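Local coordinates for AHL synthase (Burkholderia glumae, PDB 3P2H), which probably makes N-acyl-homoserine lactone quorum-sensing signals from fatty acyl-loaded acyl carrier protein and S-adenosyl-L-methionine, releasing methylthioadenosine, at residues Met1-Leu11 with Asp50-Arg58; Phe151-Gly162 with Val173-Thr183. The protein carries 3 engineered substitutions. All coordinates share one frame; numbering follows the deposited sequence.

Contact 1: Met1-Leu11 with Asp50-Arg58; sequences MQTFVHEAGRL and DDTVYVLGR
Phe4 and Arg58 meet on one face of an antiparallel strand pair, 2-6 against 53-58, and the arginine's aliphatic part does the touching. Extended from CG to NE, the Arg58 chain crosses the ring at about a right angle and lays CD over its face, 4.0 Å from the Phe4 ring centroid, a CH-pi contact. The guanidinium stands almost perpendicular to the ring (87°), and its charge lies too far off for more than a weak cation-pi attraction. NH1 is held by Glu18 and Gly62, while NE donates to water 1, which also bonds NE2 of His6. That imidazole crosses Leu56, its CD2 4.0 Å from Leu56 CG.

The close-packed part is the strand pair itself. Six backbone hydrogen bonds join Gln2 with Arg58, Phe4 with Leu56 and His6 with Tyr54; Phe4 N to Leu56 O is the shortest, at 2.7 Å. On the face of Thr3, Val5 and Val55, Val5 CG2 and Val55 CG2 lie alongside each other 4.2 Å apart, and helix 120-133 packs there. On the Tyr54 and Leu56 face, helix 13-30 packs against both side chains through Leu19; Leu11 CD1 reaches Tyr54 CD2 at 3.5 Å.

Beyond His6 the pairing gives way to water and charge. Water 3 accepts from Gly9 N and donates to the carbonyls of Asp50 and Thr52. At the exposed end Arg10 grips Asp50 side-on in a salt bridge: NE meets OD1 at 2.9 Å from above the carboxylate plane, and NH2 meets OD2 at 3.0 Å on its syn lone pair. A bend at chi3 (-55°) brings both nitrogens to the oxygens, the two planes still 41° apart. The whole is an antiparallel edge pair, strand 2-6 bordering the mixed sheet of the acetyltransferase-like autoinducer synthase fold.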
loop_
_atom_site.group_PDB
_atom_site.type_symbol
_atom_site.label_atom_id
_atom_site.label_comp_id
_atom_site.label_asym_id
_atom_site.label_seq_id
_atom_site.Cartn_x
_atom_site.Cartn_y
_atom_site.Cartn_z
ATOM N N MET A 1 -7.005 15.808 -1.339
ATOM C CA MET A 1 -6.552 15.411 0.021
ATOM C C MET A 1 -5.102 15.820 0.269
ATOM O O MET A 1 -4.396 16.249 -0.642
ATOM C CB MET A 1 -6.675 13.897 0.193
ATOM C CG MET A 1 -5.852 13.111 -0.814
ATOM S SD MET A 1 -5.411 11.498 -0.180
ATOM C CE MET A 1 -6.871 10.539 -0.635
ATOM N N GLN A 2 -4.672 15.683 1.517
ATOM C CA GLN A 2 -3.311 16.012 1.915
ATOM C C GLN A 2 -2.738 14.711 2.478
ATOM O O GLN A 2 -3.428 13.991 3.195
ATOM C CB GLN A 2 -3.339 17.114 2.981
ATOM C CG GLN A 2 -1.979 17.619 3.419
ATOM C CD GLN A 2 -2.028 19.062 3.908
ATOM O OE1 GLN A 2 -2.716 19.380 4.880
ATOM N NE2 GLN A 2 -1.301 19.943 3.228
ATOM N N THR A 3 -1.490 14.403 2.148
ATOM C CA THR A 3 -0.885 13.159 2.615
ATOM C C THR A 3 0.121 13.344 3.751
ATOM O O THR A 3 0.839 14.344 3.811
ATOM C CB THR A 3 -0.204 12.421 1.451
ATOM O OG1 THR A 3 0.864 13.222 0.941
ATOM C CG2 THR A 3 -1.213 12.159 0.327
ATOM N N PHE A 4 0.155 12.360 4.644
ATOM C CA PHE A 4 1.039 12.370 5.804
ATOM C C PHE A 4 1.764 11.039 5.901
ATOM O O PHE A 4 1.129 9.996 6.048
ATOM C CB PHE A 4 0.231 12.581 7.089
ATOM C CG PHE A 4 -0.536 13.864 7.117
ATOM C CD1 PHE A 4 -1.664 14.036 6.315
ATOM C CD2 PHE A 4 -0.123 14.915 7.927
ATOM C CE1 PHE A 4 -2.365 15.233 6.322
ATOM C CE2 PHE A 4 -0.822 16.121 7.936
ATOM C CZ PHE A 4 -1.941 16.278 7.135
ATOM N N VAL A 5 3.090 11.078 5.816
ATOM C CA VAL A 5 3.895 9.869 5.904
ATOM C C VAL A 5 4.522 9.749 7.295
ATOM O O VAL A 5 5.237 10.645 7.751
ATOM C CB VAL A 5 5.012 9.866 4.844
ATOM C CG1 VAL A 5 5.804 8.580 4.924
ATOM C CG2 VAL A 5 4.406 10.026 3.460
ATOM N N HIS A 6 4.245 8.632 7.956
ATOM C CA HIS A 6 4.758 8.365 9.291
ATOM C C HIS A 6 5.829 7.280 9.201
ATOM O O HIS A 6 5.523 6.124 8.912
ATOM C CB HIS A 6 3.616 7.894 10.196
ATOM C CG HIS A 6 2.501 8.886 10.333
ATOM N ND1 HIS A 6 2.455 9.823 11.345
ATOM C CD2 HIS A 6 1.400 9.102 9.573
ATOM C CE1 HIS A 6 1.376 10.572 11.202
ATOM N NE2 HIS A 6 0.717 10.155 10.134
ATOM N N GLU A 7 7.084 7.659 9.434
ATOM C CA GLU A 7 8.200 6.715 9.374
ATOM C C GLU A 7 9.178 6.919 10.530
ATOM O O GLU A 7 10.388 6.772 10.357
ATOM C CB GLU A 7 8.933 6.850 8.027
ATOM C CG GLU A 7 9.230 8.278 7.626
ATOM C CD GLU A 7 9.722 8.423 6.188
ATOM O OE1 GLU A 7 9.504 9.504 5.608
ATOM O OE2 GLU A 7 10.334 7.482 5.638
ATOM N N ALA A 8 8.644 7.232 11.710
ATOM C CA ALA A 8 9.461 7.481 12.893
ATOM C C ALA A 8 9.370 6.389 13.958
ATOM O O ALA A 8 9.469 6.674 15.151
ATOM C CB ALA A 8 9.077 8.829 13.505
ATOM N N GLY A 9 9.188 5.145 13.539
ATOM C CA GLY A 9 9.080 4.070 14.508
ATOM C C GLY A 9 7.645 3.913 14.966
ATOM O O GLY A 9 6.718 4.277 14.243
ATOM N N ARG A 10 7.452 3.388 16.173
ATOM C CA ARG A 10 6.108 3.178 16.697
ATOM C C ARG A 10 5.206 4.418 16.566
ATOM O O ARG A 10 5.554 5.517 17.011
ATOM C CB ARG A 10 6.187 2.737 18.160
ATOM C CG ARG A 10 4.854 2.322 18.767
ATOM C CD ARG A 10 5.062 1.785 20.175
ATOM N NE ARG A 10 6.036 0.699 20.171
ATOM C CZ ARG A 10 6.504 0.106 21.262
ATOM N NH1 ARG A 10 6.090 0.493 22.464
ATOM N NH2 ARG A 10 7.387 -0.876 21.151
ATOM N N LEU A 11 4.043 4.224 15.953
ATOM C CA LEU A 11 3.076 5.299 15.754
ATOM C C LEU A 11 2.573 5.843 17.076
ATOM O O LEU A 11 2.433 5.103 18.050
ATOM C CB LEU A 11 1.858 4.794 14.976
ATOM C CG LEU A 11 1.920 4.577 13.467
ATOM C CD1 LEU A 11 0.588 3.989 12.999
ATOM C CD2 LEU A 11 2.195 5.903 12.767
ATOM N N ASP A 50 6.793 -1.674 14.696
ATOM C CA ASP A 50 7.378 -0.372 14.979
ATOM C C ASP A 50 8.079 0.191 13.751
ATOM O O ASP A 50 8.091 1.405 13.546
ATOM C CB ASP A 50 8.399 -0.454 16.118
ATOM C CG ASP A 50 7.764 -0.736 17.468
ATOM O OD1 ASP A 50 6.529 -0.592 17.616
ATOM O OD2 ASP A 50 8.519 -1.091 18.398
ATOM N N ASP A 51 8.659 -0.691 12.937
ATOM C CA ASP A 51 9.392 -0.263 11.747
ATOM C C ASP A 51 8.538 -0.070 10.490
ATOM O O ASP A 51 9.031 0.396 9.463
ATOM C CB ASP A 51 10.537 -1.247 11.459
ATOM C CG ASP A 51 10.049 -2.604 10.998
ATOM O OD1 ASP A 51 10.254 -2.930 9.810
ATOM O OD2 ASP A 51 9.457 -3.344 11.814
ATOM N N THR A 52 7.256 -0.414 10.578
ATOM C CA THR A 52 6.357 -0.273 9.439
ATOM C C THR A 52 6.193 1.197 9.078
ATOM O O THR A 52 6.148 2.051 9.956
ATOM C CB THR A 52 4.968 -0.864 9.754
ATOM O OG1 THR A 52 5.110 -2.243 10.114
ATOM C CG2 THR A 52 4.055 -0.757 8.544
ATOM N N VAL A 53 6.123 1.488 7.782
ATOM C CA VAL A 53 5.948 2.863 7.318
ATOM C C VAL A 53 4.496 3.025 6.887
ATOM O O VAL A 53 3.941 2.138 6.239
ATOM C CB VAL A 53 6.883 3.181 6.123
ATOM C CG1 VAL A 53 6.602 4.577 5.583
ATOM C CG2 VAL A 53 8.334 3.075 6.571
ATOM N N TYR A 54 3.881 4.145 7.259
ATOM C CA TYR A 54 2.481 4.388 6.910
ATOM C C TYR A 54 2.229 5.720 6.218
ATOM O O TYR A 54 2.882 6.728 6.497
ATOM C CB TYR A 54 1.596 4.354 8.158
ATOM C CG TYR A 54 1.576 3.043 8.898
ATOM C CD1 TYR A 54 0.843 1.957 8.420
ATOM C CD2 TYR A 54 2.290 2.890 10.084
ATOM C CE1 TYR A 54 0.820 0.748 9.109
ATOM C CE2 TYR A 54 2.277 1.690 10.781
ATOM C CZ TYR A 54 1.544 0.624 10.293
ATOM O OH TYR A 54 1.537 -0.557 10.994
ATOM N N VAL A 55 1.254 5.709 5.320
ATOM C CA VAL A 55 0.851 6.905 4.611
ATOM C C VAL A 55 -0.625 7.096 4.937
ATOM O O VAL A 55 -1.409 6.159 4.815
ATOM C CB VAL A 55 0.995 6.749 3.078
ATOM C CG1 VAL A 55 0.531 8.034 2.379
ATOM C CG2 VAL A 55 2.434 6.423 2.711
ATOM N N LEU A 56 -0.998 8.292 5.379
ATOM C CA LEU A 56 -2.397 8.585 5.683
ATOM C C LEU A 56 -2.823 9.798 4.869
ATOM O O LEU A 56 -2.076 10.765 4.751
ATOM C CB LEU A 56 -2.608 8.909 7.171
ATOM C CG LEU A 56 -2.188 7.933 8.272
ATOM C CD1 LEU A 56 -2.919 8.301 9.555
ATOM C CD2 LEU A 56 -2.523 6.515 7.883
ATOM N N GLY A 57 -4.015 9.735 4.295
ATOM C CA GLY A 57 -4.522 10.864 3.540
ATOM C C GLY A 57 -5.620 11.457 4.396
ATOM O O GLY A 57 -6.384 10.707 4.993
ATOM N N ARG A 58 -5.694 12.780 4.482
ATOM C CA ARG A 58 -6.729 13.435 5.293
ATOM C C ARG A 58 -7.504 14.458 4.465
ATOM O O ARG A 58 -6.925 15.170 3.654
ATOM C CB ARG A 58 -6.096 14.119 6.511
ATOM C CG ARG A 58 -5.491 13.144 7.526
ATOM C CD ARG A 58 -4.768 13.877 8.643
ATOM N NE ARG A 58 -4.178 12.982 9.638
ATOM C CZ ARG A 58 -4.849 12.405 10.631
ATOM N NH1 ARG A 58 -6.153 12.615 10.779
ATOM N NH2 ARG A 58 -4.210 11.630 11.492
HETATM O O HOH W 1 -1.528 11.793 10.225
HETATM O O HOH W 2 5.002 4.927 11.180
HETATM O O HOH W 3 8.453 3.722 11.242
#

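Contact 2: Phe151-Gly162 with Val173-Thr183; sequences FRRIGVHAHRAG and VACWIDIDAQT. With NOO (N-(3-oxocyclohex-1-en-1-yl)octanamide), chain C.
His157 and Asp180 cross at about a right angle; their flat groups are only 24° apart, and ND1 donates close to its ring plane to Asp180 OD2 (2.8 Å), on the syn side. Asp178, whose OD1 is hydrogen-bonded by Gln138 NE2, runs alongside the same imidazole, with its carboxylate carbon over one ring face. The CG of His157 is anti to the backbone N (chi1 179°), which carries the ring out beside both acids.

Strands 157-160 and 173-178 pair antiparallel. On the face of His159, Trp176 and Asp178, Trp176 CB sits over the His159 ring, 3.5 Å from its centroid, and the indole's five-membered ring lies near parallel to the imidazole (22°) but slid aside. Ala161 CB packs against the same indole, 3.4 Å from Trp176 CD1. On the face of Ala158 and Ile177, Ile177 CD1 lies over the Phe151 ring, and both residues touch the octanoyl tail of the bound inhibitor; Cys175 O approaches its terminal C15.

Past Gly155, Thr183 OG1 accepts from His157 N (2.8 Å) and donates to Asp178 O. Asp180 N-caps helix 181-186, its OD1 taking Thr183 N, while Gln182 NE2 donates to Gly155 O at 2.9 Å. With one carboxylate bonded near its plane and another, shared with Gln138, over its face, His157 may be biased toward its protonated form.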
loop_
_atom_site.group_PDB
_atom_site.type_symbol
_atom_site.label_atom_id
_atom_site.label_comp_id
_atom_site.label_asym_id
_atom_site.label_seq_id
_atom_site.Cartn_x
_atom_site.Cartn_y
_atom_site.Cartn_z
ATOM N N PHE A 151 -4.105 2.307 -11.591
ATOM C CA PHE A 151 -2.675 2.580 -11.665
ATOM C C PHE A 151 -2.319 2.795 -13.132
ATOM O O PHE A 151 -1.579 3.713 -13.473
ATOM C CB PHE A 151 -1.853 1.408 -11.116
ATOM C CG PHE A 151 -1.887 1.270 -9.610
ATOM C CD1 PHE A 151 -2.373 2.298 -8.803
ATOM C CD2 PHE A 151 -1.401 0.115 -8.998
ATOM C CE1 PHE A 151 -2.372 2.173 -7.404
ATOM C CE2 PHE A 151 -1.396 -0.016 -7.609
ATOM C CZ PHE A 151 -1.881 1.014 -6.812
ATOM N N ARG A 152 -2.852 1.940 -13.997
ATOM C CA ARG A 152 -2.594 2.054 -15.428
ATOM C C ARG A 152 -3.098 3.396 -15.939
ATOM O O ARG A 152 -2.397 4.093 -16.666
ATOM C CB ARG A 152 -3.280 0.917 -16.191
ATOM C CG ARG A 152 -2.674 -0.452 -15.914
ATOM C CD ARG A 152 -3.431 -1.570 -16.635
ATOM N NE ARG A 152 -2.788 -2.865 -16.442
ATOM C CZ ARG A 152 -3.313 -4.030 -16.810
ATOM N NH1 ARG A 152 -4.502 -4.079 -17.399
ATOM N NH2 ARG A 152 -2.646 -5.154 -16.583
ATOM N N ARG A 153 -4.310 3.766 -15.541
ATOM C CA ARG A 153 -4.890 5.031 -15.970
ATOM C C ARG A 153 -4.077 6.223 -15.458
ATOM O O ARG A 153 -3.904 7.216 -16.164
ATOM C CB ARG A 153 -6.333 5.148 -15.478
ATOM C CG ARG A 153 -7.078 6.324 -16.088
ATOM C CD ARG A 153 -7.283 6.084 -17.575
ATOM N NE ARG A 153 -7.858 7.231 -18.269
ATOM C CZ ARG A 153 -7.984 7.304 -19.592
ATOM N NH1 ARG A 153 -7.581 6.291 -20.351
ATOM N NH2 ARG A 153 -8.492 8.396 -20.159
ATOM N N ILE A 154 -3.586 6.124 -14.226
ATOM C CA ILE A 154 -2.787 7.197 -13.642
ATOM C C ILE A 154 -1.484 7.369 -14.419
ATOM O O ILE A 154 -0.904 8.454 -14.440
ATOM C CB ILE A 154 -2.475 6.924 -12.144
ATOM C CG1 ILE A 154 -3.764 7.026 -11.324
ATOM C CG2 ILE A 154 -1.447 7.922 -11.627
ATOM C CD1 ILE A 154 -3.575 6.768 -9.841
ATOM N N GLY A 155 -1.013 6.296 -15.046
ATOM C CA GLY A 155 0.197 6.396 -15.845
ATOM C C GLY A 155 1.483 5.818 -15.302
ATOM O O GLY A 155 2.509 5.857 -15.985
ATOM N N VAL A 156 1.450 5.282 -14.086
ATOM C CA VAL A 156 2.656 4.708 -13.497
ATOM C C VAL A 156 3.048 3.456 -14.261
ATOM O O VAL A 156 2.232 2.887 -14.971
ATOM C CB VAL A 156 2.442 4.340 -12.015
ATOM C CG1 VAL A 156 1.970 5.566 -11.241
ATOM C CG2 VAL A 156 1.436 3.205 -11.896
ATOM N N HIS A 157 4.300 3.032 -14.126
ATOM C CA HIS A 157 4.741 1.836 -14.816
ATOM C C HIS A 157 4.478 0.631 -13.936
ATOM O O HIS A 157 5.316 0.226 -13.133
ATOM C CB HIS A 157 6.230 1.913 -15.176
ATOM C CG HIS A 157 6.747 0.691 -15.875
ATOM N ND1 HIS A 157 8.068 0.544 -16.238
ATOM C CD2 HIS A 157 6.122 -0.449 -16.264
ATOM C CE1 HIS A 157 8.237 -0.632 -16.816
ATOM N NE2 HIS A 157 7.073 -1.256 -16.844
ATOM N N ALA A 158 3.291 0.067 -14.094
ATOM C CA ALA A 158 2.902 -1.103 -13.335
ATOM C C ALA A 158 2.894 -2.317 -14.261
ATOM O O ALA A 158 2.517 -2.215 -15.431
ATOM C CB ALA A 158 1.520 -0.894 -12.736
ATOM N N HIS A 159 3.326 -3.457 -13.739
ATOM C CA HIS A 159 3.331 -4.696 -14.503
ATOM C C HIS A 159 3.150 -5.867 -13.546
ATOM O O HIS A 159 3.513 -5.794 -12.373
ATOM C CB HIS A 159 4.612 -4.848 -15.350
ATOM C CG HIS A 159 5.888 -4.726 -14.578
ATOM N ND1 HIS A 159 6.411 -3.512 -14.186
ATOM C CD2 HIS A 159 6.759 -5.668 -14.143
ATOM C CE1 HIS A 159 7.549 -3.712 -13.546
ATOM N NE2 HIS A 159 7.782 -5.011 -13.505
ATOM N N ARG A 160 2.582 -6.948 -14.056
ATOM C CA ARG A 160 2.295 -8.113 -13.235
ATOM C C ARG A 160 3.476 -8.968 -12.792
ATOM O O ARG A 160 4.425 -9.195 -13.550
ATOM C CB ARG A 160 1.253 -8.973 -13.952
ATOM C CG ARG A 160 -0.064 -8.241 -14.109
ATOM C CD ARG A 160 -1.127 -9.067 -14.802
ATOM N NE ARG A 160 -2.414 -8.378 -14.761
ATOM C CZ ARG A 160 -3.539 -8.850 -15.284
ATOM N NH1 ARG A 160 -3.546 -10.023 -15.903
ATOM N NH2 ARG A 160 -4.657 -8.147 -15.182
ATOM N N ALA A 161 3.404 -9.431 -11.546
ATOM C CA ALA A 161 4.437 -10.289 -10.964
ATOM C C ALA A 161 3.914 -11.724 -10.929
ATOM O O ALA A 161 4.632 -12.649 -10.551
ATOM C CB ALA A 161 4.778 -9.824 -9.549
ATOM N N GLY A 162 2.655 -11.891 -11.331
ATOM C CA GLY A 162 2.025 -13.204 -11.359
ATOM C C GLY A 162 0.704 -13.168 -12.113
ATOM O O GLY A 162 0.238 -12.099 -12.510
ATOM N N VAL A 173 -4.132 -9.542 -8.238
ATOM C CA VAL A 173 -2.926 -9.961 -8.922
ATOM C C VAL A 173 -1.703 -9.368 -8.246
ATOM O O VAL A 173 -1.758 -8.264 -7.711
ATOM C CB VAL A 173 -2.955 -9.516 -10.407
ATOM C CG1 VAL A 173 -2.875 -7.995 -10.504
ATOM C CG2 VAL A 173 -1.825 -10.172 -11.163
ATOM N N ALA A 174 -0.603 -10.115 -8.241
ATOM C CA ALA A 174 0.631 -9.615 -7.651
ATOM C C ALA A 174 1.082 -8.554 -8.649
ATOM O O ALA A 174 1.179 -8.826 -9.845
ATOM C CB ALA A 174 1.654 -10.727 -7.543
ATOM N N CYS A 175 1.361 -7.351 -8.163
ATOM C CA CYS A 175 1.722 -6.256 -9.055
ATOM C C CYS A 175 3.016 -5.524 -8.724
ATOM O O CYS A 175 3.314 -5.251 -7.556
ATOM C CB CYS A 175 0.552 -5.261 -9.078
ATOM S SG CYS A 175 0.643 -3.829 -10.193
ATOM N N TRP A 176 3.784 -5.227 -9.770
ATOM C CA TRP A 176 5.030 -4.483 -9.651
ATOM C C TRP A 176 4.740 -3.043 -10.065
ATOM O O TRP A 176 3.853 -2.791 -10.880
ATOM C CB TRP A 176 6.095 -4.971 -10.642
ATOM C CG TRP A 176 6.756 -6.287 -10.410
ATOM C CD1 TRP A 176 6.583 -7.426 -11.141
ATOM C CD2 TRP A 176 7.790 -6.574 -9.460
ATOM N NE1 TRP A 176 7.451 -8.402 -10.714
ATOM C CE2 TRP A 176 8.203 -7.907 -9.681
ATOM C CE3 TRP A 176 8.412 -5.832 -8.446
ATOM C CZ2 TRP A 176 9.210 -8.517 -8.923
ATOM C CZ3 TRP A 176 9.418 -6.439 -7.692
ATOM C CH2 TRP A 176 9.803 -7.769 -7.937
ATOM N N ILE A 177 5.494 -2.110 -9.503
ATOM C CA ILE A 177 5.416 -0.707 -9.890
ATOM C C ILE A 177 6.882 -0.286 -9.950
ATOM O O ILE A 177 7.559 -0.247 -8.917
ATOM C CB ILE A 177 4.691 0.191 -8.864
ATOM C CG1 ILE A 177 3.179 -0.016 -8.940
ATOM C CG2 ILE A 177 4.999 1.651 -9.158
ATOM C CD1 ILE A 177 2.394 0.914 -8.020
ATOM N N ASP A 178 7.385 -0.012 -11.152
ATOM C CA ASP A 178 8.775 0.405 -11.305
ATOM C C ASP A 178 8.909 1.880 -10.979
ATOM O O ASP A 178 8.210 2.709 -11.554
ATOM C CB ASP A 178 9.279 0.183 -12.738
ATOM C CG ASP A 178 9.522 -1.277 -13.059
ATOM O OD1 ASP A 178 9.445 -2.118 -12.142
ATOM O OD2 ASP A 178 9.803 -1.581 -14.239
ATOM N N ILE A 179 9.801 2.206 -10.053
ATOM C CA ILE A 179 10.017 3.602 -9.705
ATOM C C ILE A 179 11.012 4.156 -10.726
ATOM O O ILE A 179 12.183 4.382 -10.428
ATOM C CB ILE A 179 10.569 3.744 -8.266
ATOM C CG1 ILE A 179 9.575 3.128 -7.276
ATOM C CG2 ILE A 179 10.784 5.223 -7.934
ATOM C CD1 ILE A 179 10.035 3.129 -5.816
ATOM N N ASP A 180 10.527 4.347 -11.949
ATOM C CA ASP A 180 11.352 4.858 -13.028
ATOM C C ASP A 180 10.853 6.231 -13.478
ATOM O O ASP A 180 9.938 6.799 -12.877
ATOM C CB ASP A 180 11.344 3.874 -14.208
ATOM C CG ASP A 180 9.940 3.560 -14.710
ATOM O OD1 ASP A 180 8.984 4.284 -14.353
ATOM O OD2 ASP A 180 9.798 2.588 -15.481
ATOM N N ALA A 181 11.450 6.755 -14.546
ATOM C CA ALA A 181 11.074 8.068 -15.061
ATOM C C ALA A 181 9.570 8.191 -15.316
ATOM O O ALA A 181 8.959 9.199 -14.973
ATOM C CB ALA A 181 11.854 8.368 -16.344
ATOM N N GLN A 182 8.977 7.161 -15.911
ATOM C CA GLN A 182 7.551 7.166 -16.214
ATOM C C GLN A 182 6.688 7.295 -14.961
ATOM O O GLN A 182 5.792 8.136 -14.893
ATOM C CB GLN A 182 7.159 5.880 -16.945
ATOM C CG GLN A 182 5.721 5.887 -17.446
ATOM C CD GLN A 182 5.291 4.547 -18.024
ATOM O OE1 GLN A 182 6.007 3.941 -18.816
ATOM N NE2 GLN A 182 4.115 4.087 -17.630
ATOM N N THR A 183 6.950 6.432 -13.985
ATOM C CA THR A 183 6.200 6.434 -12.735
ATOM C C THR A 183 6.350 7.760 -12.001
ATOM O O THR A 183 5.367 8.336 -11.540
ATOM C CB THR A 183 6.662 5.286 -11.816
ATOM O OG1 THR A 183 6.214 4.034 -12.355
ATOM C CG2 THR A 183 6.099 5.471 -10.398
HETATM C C1 NOO C . -8.969 -1.309 -3.036
HETATM O O1 NOO C . -9.588 -1.199 -4.090
HETATM C C2 NOO C . -7.516 -1.764 -2.987
HETATM C C3 NOO C . -6.992 -2.469 -1.894
HETATM C C4 NOO C . -7.875 -2.583 -0.635
HETATM C C5 NOO C . -8.871 -1.376 -0.412
HETATM C C6 NOO C . -9.692 -1.007 -1.686
HETATM N N7 NOO C . -5.684 -3.113 -1.853
HETATM C C8 NOO C . -4.629 -3.184 -0.904
HETATM O O8 NOO C . -4.769 -3.509 0.271
HETATM C C9 NOO C . -3.187 -2.844 -1.339
HETATM C C10 NOO C . -2.836 -2.711 -2.844
HETATM C C11 NOO C . -1.345 -3.084 -3.066
HETATM C C12 NOO C . -0.657 -2.185 -4.109
HETATM C C13 NOO C . 0.783 -2.667 -4.393
HETATM C C14 NOO C . 1.203 -2.374 -5.845
HETATM C C15 NOO C . 2.697 -2.634 -6.064
#

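How the contacts relate
From the N terminus, strand 2-6 leads into helix 13-30, and the chain then returns as strand 53-58; contact 1 closes that long excursion, which includes the helix packed on one face of the pair. The chain next runs through strands 64-72 and 97-105, helix 120-133 and strand 138-144, and contact 2 opens in the last turn of helix 145-154. Contact 2 closes a much shorter loop, holding strand 165-167 and the start of strand 170-178. The two are in series, neither nested nor crossed. Their centres lie 22 Å apart on opposite sides of the chain's centre, joined through one mixed sheet, and helix 120-133 packs against both.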